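Local coordinates for protein HepC.19480.a.B1 (Helicobacter pylori, PDB 6MTZ) that is of unknown function but carries the DHH and GGGH sequence signatures of the DHH/DHHA1 phosphoesterase superfamily, and so may cleave phosphoester bonds, at residues A48-I53 against E80-K85; I128-L133 against K143-L148; V301-N306 against C312-M317. All coordinates share one frame; numbering follows the deposited sequence.

Overall arrangement
Along the chain the three contacts follow one another without interleaving. Contacts 1 and 2 belong to the N-terminal, probably DHH-type part, built round the parallel sheet of strands 35-39, 10-15, 64-70, 95-102 and 117-119. Contact 1 pairs two crossover helices, 43-59 and 76-85; contact 2 joins helices 125-136 and 145-159, which follow the last strand. The centres of contacts 1 and 2 lie about 28 Å apart. Contact 3 sits in the C-terminal part, between strand 300-305 of the mixed sheet and helix 311-318; its centre is about 39 Å from that of contact 1 and about 51 Å from that of contact 2. This separation is consistent with the two-domain plan of DHH/DHHA1 proteins.

Contact 1: A48-I53 against E80-K85; sequences ARIYEI and EYLQDK
CG2 of Ile50 is the central point of this contact, lying 3.8 Å from Leu82 CD1 and 4.1 Å from Tyr81 CE2. It is the branch set opposite the backbone N (CG1 takes chi1 -74°), and it meets the Tyr81 ring at its edge, near the ring plane, instead of lying over a face. Ile50 and Tyr81 run alongside each other in opposite senses, whereas Leu82 comes in almost perpendicular to Ile50 and brings one methyl to it. The second tyrosine completes the patch: Tyr81 OH reaches the edge of the Tyr51 ring, 3.9 Å from CD1. These two side chains run obliquely to each other although their ring planes are only about 20° apart, and the rings do not stack.

Helices 43-59 and 76-85 flank strand 64-70 in sequence and serve as neighbouring crossovers of the parallel sheet. Their axes here run nearly parallel, 8° apart, at a separation of 11.2 Å bridged by the Ile50 and Leu82 methyls and the Tyr81 ring. Ile50 also packs on Leu14 of strand 10-15, and Tyr81 on Leu54. On another side of helix 43-59, Arg49 NH1 forms a salt bridge with the syn lone pair of Glu52 OE1 (2.6 Å), NH2 one with Glu45, and NE a hydrogen bond to Asn39 O. Across these segments the pairing thus depends on van der Waals contact, with no polar bond fixing the helices' relative position.

Contact 2: I128-L133 against K143-L148; sequences IVYEFL and KNTTWL. With EDO (1,2-ethanediol), chain C.
Tyr130 meets Thr145 and Leu148 in the pair of consecutive helices that follows the parallel sheet of the probably DHH-type domain, linking helix 125-136 to the N-terminal part of helix 145-159. With CG anti to the backbone N (chi1 177°), the ring reaches out to the second helix, and CE1 and OH make the contacts there. Leu148 CD2 approaches CE1 at 3.9 Å from an oblique direction, while Thr145 CG2 lies 3.9 Å from Tyr130 OH, its side chain nearly perpendicular to the tyrosine. Leu148 also packs on Leu26 of helix 19-29, a helix that Val129 touches too.

The phenol oxygen is well supplied with polar partners. It is hydrogen-bonded to Glu149 and accepts a bond from a water 2.7 Å away, in the plane of the ring; the same water is hydrogen-bonded to Thr145 OG1 (2.6 Å) and thereby bridges the two helices. Beside the ring, a 1,2-ethanediol, probably from the crystallisation liquor, sits with O2 at the edge near CD2. That oxygen donates to Glu131 OE1 at 2.9 Å, and the diol is also bonded to Glu153 OE1.

Contact 3: V301-N306 against C312-M317; sequences VSLRAN and CELSQM
Leu303 carries the strand side of this contact alone, splitting its two methyls between neighbouring helix residues. CD1 presses on Ser315 CB at 3.6 Å, the closest approach between the segments, and CD2 meets Leu314 CD2 at 3.9 Å with Leu314 CD1 only slightly farther off. The two leucines stand almost at right angles to each other. The second torsion of Leu303, 124°, lies off the staggered positions. Ser315 offers its carbon here because its OG is turned back into the helix, between N and the carbonyl carbon (chi1 64°), where it bonds Val311 O.

The arrangement is a helix laid on a beta-sheet: strand 300-305 runs between strands 291-295 and 327-331 of the mixed sheet, and helix 311-318 packs on the face to which Leu303 points. Phe291 of the adjoining strand touches both leucines. In what is probably the DHHA1-type part of the molecule, this helix is followed within a few residues by the GGGH sequence.

Between the two segments, contact ends with Leu303. Val301 points to the helix but packs on Ile293 of the next strand, and Cys312 turns away; toward solvent lie the exposed Asn306 and Gln316. Arg304 lies on the far face of the strand, where NH1 donates to Leu303 O (2.8 Å, 154°) from well above the carbonyl plane and NE bonds Ser276 OG.

Contact 1: A48-I53 against E80-K85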
loop_
_atom_site.group_PDB
_atom_site.type_symbol
_atom_site.label_atom_id
_atom_site.label_comp_id
_atom_site.label_asym_id
_atom_site.label_seq_id
_atom_site.Cartn_x
_atom_site.Cartn_y
_atom_site.Cartn_z
ATOM N N ALA A 48 11.219 -4.125 6.473
ATOM C CA ALA A 48 10.077 -4.754 7.127
ATOM C C ALA A 48 9.409 -5.761 6.203
ATOM O O ALA A 48 9.071 -6.873 6.625
ATOM C CB ALA A 48 9.070 -3.700 7.582
ATOM N N ARG A 49 9.228 -5.400 4.932
ATOM C CA ARG A 49 8.579 -6.325 4.013
ATOM C C ARG A 49 9.454 -7.544 3.755
ATOM O O ARG A 49 8.933 -8.650 3.584
ATOM C CB ARG A 49 8.215 -5.622 2.704
ATOM C CG ARG A 49 7.358 -4.334 2.831
ATOM C CD ARG A 49 6.029 -4.535 3.574
ATOM N NE ARG A 49 5.339 -3.261 3.792
ATOM C CZ ARG A 49 4.544 -2.995 4.829
ATOM N NH1 ARG A 49 4.319 -3.913 5.750
ATOM N NH2 ARG A 49 3.968 -1.802 4.948
ATOM N N ILE A 50 10.780 -7.376 3.759
ATOM C CA ILE A 50 11.643 -8.530 3.536
ATOM C C ILE A 50 11.538 -9.487 4.715
ATOM O O ILE A 50 11.482 -10.710 4.538
ATOM C CB ILE A 50 13.092 -8.076 3.267
ATOM C CG1 ILE A 50 13.194 -7.485 1.859
ATOM C CG2 ILE A 50 14.055 -9.237 3.392
ATOM C CD1 ILE A 50 14.426 -6.665 1.625
ATOM N N TYR A 51 11.445 -8.944 5.928
ATOM C CA TYR A 51 11.224 -9.784 7.098
ATOM C C TYR A 51 9.884 -10.500 7.006
ATOM O O TYR A 51 9.793 -11.706 7.265
ATOM C CB TYR A 51 11.309 -8.939 8.370
ATOM C CG TYR A 51 10.998 -9.701 9.634
ATOM C CD1 TYR A 51 11.994 -10.391 10.314
ATOM C CD2 TYR A 51 9.703 -9.728 10.153
ATOM C CE1 TYR A 51 11.711 -11.092 11.481
ATOM C CE2 TYR A 51 9.412 -10.426 11.314
ATOM C CZ TYR A 51 10.419 -11.105 11.974
ATOM O OH TYR A 51 10.135 -11.796 13.130
ATOM N N GLU A 52 8.824 -9.763 6.663
ATOM C CA GLU A 52 7.502 -10.362 6.492
ATOM C C GLU A 52 7.530 -11.516 5.502
ATOM O O GLU A 52 6.904 -12.557 5.727
ATOM C CB GLU A 52 6.514 -9.318 5.982
ATOM C CG GLU A 52 5.801 -8.502 7.006
ATOM C CD GLU A 52 4.889 -7.493 6.324
ATOM O OE1 GLU A 52 5.106 -6.277 6.506
ATOM O OE2 GLU A 52 3.979 -7.911 5.582
ATOM N N ILE A 53 8.219 -11.327 4.376
ATOM C CA ILE A 53 8.244 -12.340 3.323
ATOM C C ILE A 53 8.989 -13.585 3.793
ATOM O O ILE A 53 8.499 -14.711 3.639
ATOM C CB ILE A 53 8.850 -11.750 2.035
ATOM C CG1 ILE A 53 7.820 -10.851 1.349
ATOM C CG2 ILE A 53 9.322 -12.855 1.095
ATOM C CD1 ILE A 53 8.370 -9.984 0.247
ATOM N N GLU A 80 22.644 -8.630 1.565
ATOM C CA GLU A 80 23.322 -9.687 2.310
ATOM C C GLU A 80 22.346 -10.444 3.196
ATOM O O GLU A 80 22.369 -11.679 3.252
ATOM C CB GLU A 80 24.456 -9.105 3.159
ATOM C CG GLU A 80 25.819 -9.051 2.478
ATOM C CD GLU A 80 26.333 -10.424 2.069
ATOM O OE1 GLU A 80 25.849 -11.441 2.614
ATOM O OE2 GLU A 80 27.223 -10.488 1.193
ATOM N N TYR A 81 21.491 -9.712 3.916
ATOM C CA TYR A 81 20.542 -10.353 4.822
ATOM C C TYR A 81 19.619 -11.292 4.064
ATOM O O TYR A 81 19.362 -12.418 4.505
ATOM C CB TYR A 81 19.735 -9.291 5.569
ATOM C CG TYR A 81 18.601 -9.834 6.422
ATOM C CD1 TYR A 81 18.839 -10.333 7.700
ATOM C CD2 TYR A 81 17.293 -9.824 5.958
ATOM C CE1 TYR A 81 17.803 -10.819 8.485
ATOM C CE2 TYR A 81 16.251 -10.308 6.737
ATOM C CZ TYR A 81 16.513 -10.804 7.999
ATOM O OH TYR A 81 15.475 -11.284 8.770
ATOM N N LEU A 82 19.120 -10.842 2.916
ATOM C CA LEU A 82 18.248 -11.672 2.094
ATOM C C LEU A 82 18.951 -12.953 1.667
ATOM O O LEU A 82 18.441 -14.060 1.871
ATOM C CB LEU A 82 17.809 -10.871 0.880
ATOM C CG LEU A 82 16.612 -11.311 0.058
ATOM C CD1 LEU A 82 15.497 -11.815 0.947
ATOM C CD2 LEU A 82 16.163 -10.099 -0.727
ATOM N N GLN A 83 20.141 -12.817 1.085
ATOM C CA GLN A 83 20.879 -13.991 0.645
ATOM C C GLN A 83 21.173 -14.932 1.810
ATOM O O GLN A 83 20.944 -16.144 1.716
ATOM C CB GLN A 83 22.166 -13.561 -0.045
ATOM C CG GLN A 83 22.848 -14.698 -0.761
ATOM C CD GLN A 83 23.920 -14.214 -1.699
ATOM O OE1 GLN A 83 23.701 -14.113 -2.909
ATOM N NE2 GLN A 83 25.090 -13.900 -1.148
ATOM N N ASP A 84 21.665 -14.391 2.928
ATOM C CA ASP A 84 22.041 -15.254 4.044
ATOM C C ASP A 84 20.823 -15.913 4.676
ATOM O O ASP A 84 20.879 -17.086 5.061
ATOM C CB ASP A 84 22.816 -14.464 5.099
ATOM C CG ASP A 84 24.054 -13.789 4.542
ATOM O OD1 ASP A 84 24.382 -12.678 5.010
ATOM O OD2 ASP A 84 24.688 -14.356 3.627
ATOM N N LYS A 85 19.711 -15.183 4.784
ATOM C CA LYS A 85 18.581 -15.687 5.562
ATOM C C LYS A 85 17.965 -16.929 4.923
ATOM O O LYS A 85 17.556 -17.854 5.636
ATOM C CB LYS A 85 17.528 -14.589 5.751
#

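Contact 2: I128-L133 against K143-L148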
loop_
_atom_site.group_PDB
_atom_site.type_symbol
_atom_site.label_atom_id
_atom_site.label_comp_id
_atom_site.label_asym_id
_atom_site.label_seq_id
_atom_site.Cartn_x
_atom_site.Cartn_y
_atom_site.Cartn_z
ATOM N N ILE A 128 10.869 -4.444 -17.345
ATOM C CA ILE A 128 11.800 -5.491 -16.934
ATOM C C ILE A 128 11.044 -6.693 -16.365
ATOM O O ILE A 128 11.297 -7.839 -16.748
ATOM C CB ILE A 128 12.824 -4.944 -15.919
ATOM C CG1 ILE A 128 13.627 -3.782 -16.505
ATOM C CG2 ILE A 128 13.761 -6.058 -15.465
ATOM C CD1 ILE A 128 14.491 -3.084 -15.477
ATOM N N VAL A 129 10.107 -6.452 -15.436
ATOM C CA VAL A 129 9.303 -7.547 -14.886
ATOM C C VAL A 129 8.598 -8.301 -16.004
ATOM O O VAL A 129 8.621 -9.537 -16.055
ATOM C CB VAL A 129 8.282 -7.026 -13.859
ATOM C CG1 VAL A 129 7.322 -8.163 -13.450
ATOM C CG2 VAL A 129 8.994 -6.451 -12.643
ATOM N N TYR A 130 7.940 -7.567 -16.906
ATOM C CA TYR A 130 7.148 -8.227 -17.936
ATOM C C TYR A 130 8.018 -9.144 -18.788
ATOM O O TYR A 130 7.671 -10.307 -19.035
ATOM C CB TYR A 130 6.427 -7.208 -18.825
ATOM C CG TYR A 130 5.679 -7.922 -19.935
ATOM C CD1 TYR A 130 4.561 -8.681 -19.649
ATOM C CD2 TYR A 130 6.150 -7.905 -21.254
ATOM C CE1 TYR A 130 3.879 -9.378 -20.661
ATOM C CE2 TYR A 130 5.483 -8.599 -22.277
ATOM C CZ TYR A 130 4.356 -9.341 -21.971
ATOM O OH TYR A 130 3.685 -10.036 -22.957
ATOM N N GLU A 131 9.167 -8.645 -19.229
ATOM C CA GLU A 131 9.989 -9.451 -20.123
ATOM C C GLU A 131 10.604 -10.632 -19.385
ATOM O O GLU A 131 10.703 -11.732 -19.942
ATOM C CB GLU A 131 11.040 -8.565 -20.802
ATOM C CG GLU A 131 10.420 -7.906 -22.056
ATOM C CD GLU A 131 11.074 -6.614 -22.538
ATOM O OE1 GLU A 131 10.505 -6.010 -23.469
ATOM O OE2 GLU A 131 12.128 -6.198 -22.014
ATOM N N PHE A 132 10.951 -10.455 -18.111
ATOM C CA PHE A 132 11.450 -11.586 -17.331
ATOM C C PHE A 132 10.370 -12.649 -17.132
ATOM O O PHE A 132 10.624 -13.844 -17.308
ATOM C CB PHE A 132 11.993 -11.107 -15.978
ATOM C CG PHE A 132 12.332 -12.228 -15.038
ATOM C CD1 PHE A 132 13.548 -12.909 -15.150
ATOM C CD2 PHE A 132 11.458 -12.596 -14.034
ATOM C CE1 PHE A 132 13.870 -13.934 -14.272
ATOM C CE2 PHE A 132 11.770 -13.637 -13.155
ATOM C CZ PHE A 132 12.960 -14.306 -13.279
ATOM N N LEU A 133 9.161 -12.240 -16.734
ATOM C CA LEU A 133 8.108 -13.232 -16.524
ATOM C C LEU A 133 7.707 -13.892 -17.841
ATOM O O LEU A 133 7.525 -15.115 -17.898
ATOM C CB LEU A 133 6.889 -12.585 -15.841
ATOM C CG LEU A 133 7.164 -12.036 -14.438
ATOM C CD1 LEU A 133 5.871 -11.581 -13.750
ATOM C CD2 LEU A 133 7.886 -13.089 -13.594
ATOM N N LYS A 143 -5.265 -14.171 -23.997
ATOM C CA LYS A 143 -5.969 -13.069 -24.643
ATOM C C LYS A 143 -5.571 -11.708 -24.086
ATOM O O LYS A 143 -5.731 -10.708 -24.787
ATOM C CB LYS A 143 -7.481 -13.231 -24.501
ATOM N N ASN A 144 -5.081 -11.630 -22.845
ATOM C CA ASN A 144 -4.841 -10.312 -22.256
ATOM C C ASN A 144 -3.616 -9.621 -22.833
ATOM O O ASN A 144 -3.465 -8.410 -22.636
ATOM C CB ASN A 144 -4.673 -10.405 -20.742
ATOM C CG ASN A 144 -5.948 -10.787 -20.042
ATOM O OD1 ASN A 144 -6.988 -10.879 -20.667
ATOM N ND2 ASN A 144 -5.870 -11.016 -18.734
ATOM N N THR A 145 -2.758 -10.357 -23.549
ATOM C CA THR A 145 -1.514 -9.782 -24.042
ATOM C C THR A 145 -1.761 -8.563 -24.924
ATOM O O THR A 145 -0.961 -7.620 -24.922
ATOM C CB THR A 145 -0.721 -10.849 -24.798
ATOM O OG1 THR A 145 -0.446 -11.950 -23.914
ATOM C CG2 THR A 145 0.603 -10.270 -25.295
ATOM N N THR A 146 -2.874 -8.538 -25.654
ATOM C CA THR A 146 -3.080 -7.442 -26.592
ATOM C C THR A 146 -3.315 -6.108 -25.885
ATOM O O THR A 146 -3.088 -5.057 -26.490
ATOM C CB THR A 146 -4.239 -7.777 -27.537
ATOM O OG1 THR A 146 -5.407 -8.061 -26.775
ATOM C CG2 THR A 146 -3.901 -9.002 -28.358
ATOM N N TRP A 147 -3.764 -6.112 -24.623
ATOM C CA TRP A 147 -3.753 -4.867 -23.864
ATOM C C TRP A 147 -2.608 -4.790 -22.865
ATOM O O TRP A 147 -2.166 -3.681 -22.537
ATOM C CB TRP A 147 -5.089 -4.632 -23.140
ATOM C CG TRP A 147 -5.487 -5.653 -22.103
ATOM C CD1 TRP A 147 -6.357 -6.698 -22.277
ATOM C CD2 TRP A 147 -5.065 -5.711 -20.734
ATOM N NE1 TRP A 147 -6.481 -7.410 -21.109
ATOM C CE2 TRP A 147 -5.708 -6.818 -20.144
ATOM C CE3 TRP A 147 -4.201 -4.941 -19.952
ATOM C CZ2 TRP A 147 -5.526 -7.162 -18.815
ATOM C CZ3 TRP A 147 -4.013 -5.292 -18.620
ATOM C CH2 TRP A 147 -4.666 -6.397 -18.072
ATOM N N LEU A 148 -2.088 -5.929 -22.408
ATOM C CA LEU A 148 -1.063 -5.892 -21.372
ATOM C C LEU A 148 0.248 -5.308 -21.900
ATOM O O LEU A 148 0.875 -4.471 -21.230
ATOM C CB LEU A 148 -0.860 -7.293 -20.789
ATOM C CG LEU A 148 0.204 -7.357 -19.687
ATOM C CD1 LEU A 148 -0.115 -6.372 -18.560
ATOM C CD2 LEU A 148 0.310 -8.758 -19.140
HETATM C C1 EDO C . 5.757 -4.417 -24.098
HETATM O O1 EDO C . 6.147 -3.302 -24.911
HETATM C C2 EDO C . 6.927 -4.855 -23.216
HETATM O O2 EDO C . 7.595 -5.994 -23.770
HETATM O O HOH W 1 1.802 -11.977 -22.665
#

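Contact 3: V301-N306 against C312-M317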
loop_
_atom_site.group_PDB
_atom_site.type_symbol
_atom_site.label_atom_id
_atom_site.label_comp_id
_atom_site.label_asym_id
_atom_site.label_seq_id
_atom_site.Cartn_x
_atom_site.Cartn_y
_atom_site.Cartn_z
ATOM N N VAL A 301 -1.276 13.026 17.574
ATOM C CA VAL A 301 -2.501 12.300 17.892
ATOM C C VAL A 301 -3.703 13.161 17.529
ATOM O O VAL A 301 -3.723 14.361 17.816
ATOM C CB VAL A 301 -2.552 11.916 19.388
ATOM C CG1 VAL A 301 -3.873 11.211 19.723
ATOM C CG2 VAL A 301 -1.368 11.039 19.751
ATOM N N SER A 302 -4.708 12.541 16.914
ATOM C CA SER A 302 -6.015 13.148 16.685
ATOM C C SER A 302 -7.070 12.326 17.407
ATOM O O SER A 302 -7.108 11.098 17.259
ATOM C CB SER A 302 -6.347 13.218 15.191
ATOM O OG SER A 302 -5.390 13.994 14.496
ATOM N N LEU A 303 -7.922 12.992 18.182
ATOM C CA LEU A 303 -8.987 12.318 18.909
ATOM C C LEU A 303 -10.329 12.914 18.518
ATOM O O LEU A 303 -10.446 14.120 18.293
ATOM C CB LEU A 303 -8.786 12.412 20.432
ATOM C CG LEU A 303 -7.676 11.537 21.034
ATOM C CD1 LEU A 303 -6.710 12.399 21.807
ATOM C CD2 LEU A 303 -8.239 10.431 21.935
ATOM N N ARG A 304 -11.331 12.051 18.402
ATOM C CA ARG A 304 -12.697 12.468 18.133
ATOM C C ARG A 304 -13.607 11.672 19.047
ATOM O O ARG A 304 -13.277 10.546 19.445
ATOM C CB ARG A 304 -13.109 12.235 16.669
ATOM C CG ARG A 304 -12.307 13.013 15.644
ATOM C CD ARG A 304 -12.638 14.505 15.665
ATOM N NE ARG A 304 -11.900 15.199 14.615
ATOM C CZ ARG A 304 -10.594 15.459 14.667
ATOM N NH1 ARG A 304 -9.869 15.103 15.723
ATOM N NH2 ARG A 304 -10.006 16.080 13.655
ATOM N N ALA A 305 -14.751 12.266 19.378
ATOM C CA ALA A 305 -15.791 11.588 20.137
ATOM C C ALA A 305 -17.163 12.001 19.613
ATOM O O ALA A 305 -17.295 12.871 18.747
ATOM C CB ALA A 305 -15.671 11.884 21.634
ATOM N N ASN A 306 -18.196 11.354 20.145
ATOM C CA ASN A 306 -19.573 11.623 19.751
ATOM C C ASN A 306 -20.421 11.930 20.981
ATOM O O ASN A 306 -21.601 11.579 21.037
ATOM C CB ASN A 306 -20.151 10.450 18.956
ATOM C CG ASN A 306 -21.412 10.820 18.187
ATOM O OD1 ASN A 306 -21.742 11.996 18.034
ATOM N ND2 ASN A 306 -22.125 9.808 17.703
ATOM N N CYS A 312 -10.905 16.079 25.009
ATOM C CA CYS A 312 -10.034 17.154 25.470
ATOM C C CYS A 312 -9.363 16.772 26.783
ATOM O O CYS A 312 -8.141 16.896 26.929
ATOM C CB CYS A 312 -10.826 18.451 25.620
ATOM S SG CYS A 312 -9.826 19.866 26.153
ATOM N N GLU A 313 -10.151 16.292 27.749
ATOM C CA GLU A 313 -9.577 15.828 29.009
ATOM C C GLU A 313 -8.618 14.661 28.780
ATOM O O GLU A 313 -7.526 14.617 29.368
ATOM C CB GLU A 313 -10.693 15.434 29.981
ATOM N N LEU A 314 -8.998 13.723 27.906
ATOM C CA LEU A 314 -8.143 12.575 27.613
ATOM C C LEU A 314 -6.776 13.017 27.106
ATOM O O LEU A 314 -5.739 12.555 27.601
ATOM C CB LEU A 314 -8.823 11.662 26.588
ATOM C CG LEU A 314 -8.301 10.233 26.403
ATOM C CD1 LEU A 314 -9.364 9.391 25.692
ATOM C CD2 LEU A 314 -7.000 10.194 25.630
ATOM N N SER A 315 -6.749 13.900 26.102
ATOM C CA SER A 315 -5.468 14.241 25.494
ATOM C C SER A 315 -4.609 15.115 26.405
ATOM O O SER A 315 -3.380 15.067 26.298
ATOM C CB SER A 315 -5.673 14.916 24.135
ATOM O OG SER A 315 -6.353 16.147 24.270
ATOM N N GLN A 316 -5.202 15.893 27.316
ATOM C CA GLN A 316 -4.335 16.590 28.261
ATOM C C GLN A 316 -3.877 15.695 29.404
ATOM O O GLN A 316 -2.869 16.004 30.046
ATOM C CB GLN A 316 -4.998 17.856 28.817
ATOM C CG GLN A 316 -6.365 17.709 29.425
ATOM C CD GLN A 316 -7.023 19.065 29.605
ATOM O OE1 GLN A 316 -6.347 20.092 29.584
ATOM N NE2 GLN A 316 -8.343 19.079 29.765
ATOM N N MET A 317 -4.569 14.586 29.661
ATOM C CA MET A 317 -4.063 13.639 30.645
ATOM C C MET A 317 -2.972 12.761 30.053
ATOM O O MET A 317 -2.067 12.330 30.776
ATOM C CB MET A 317 -5.199 12.771 31.183
#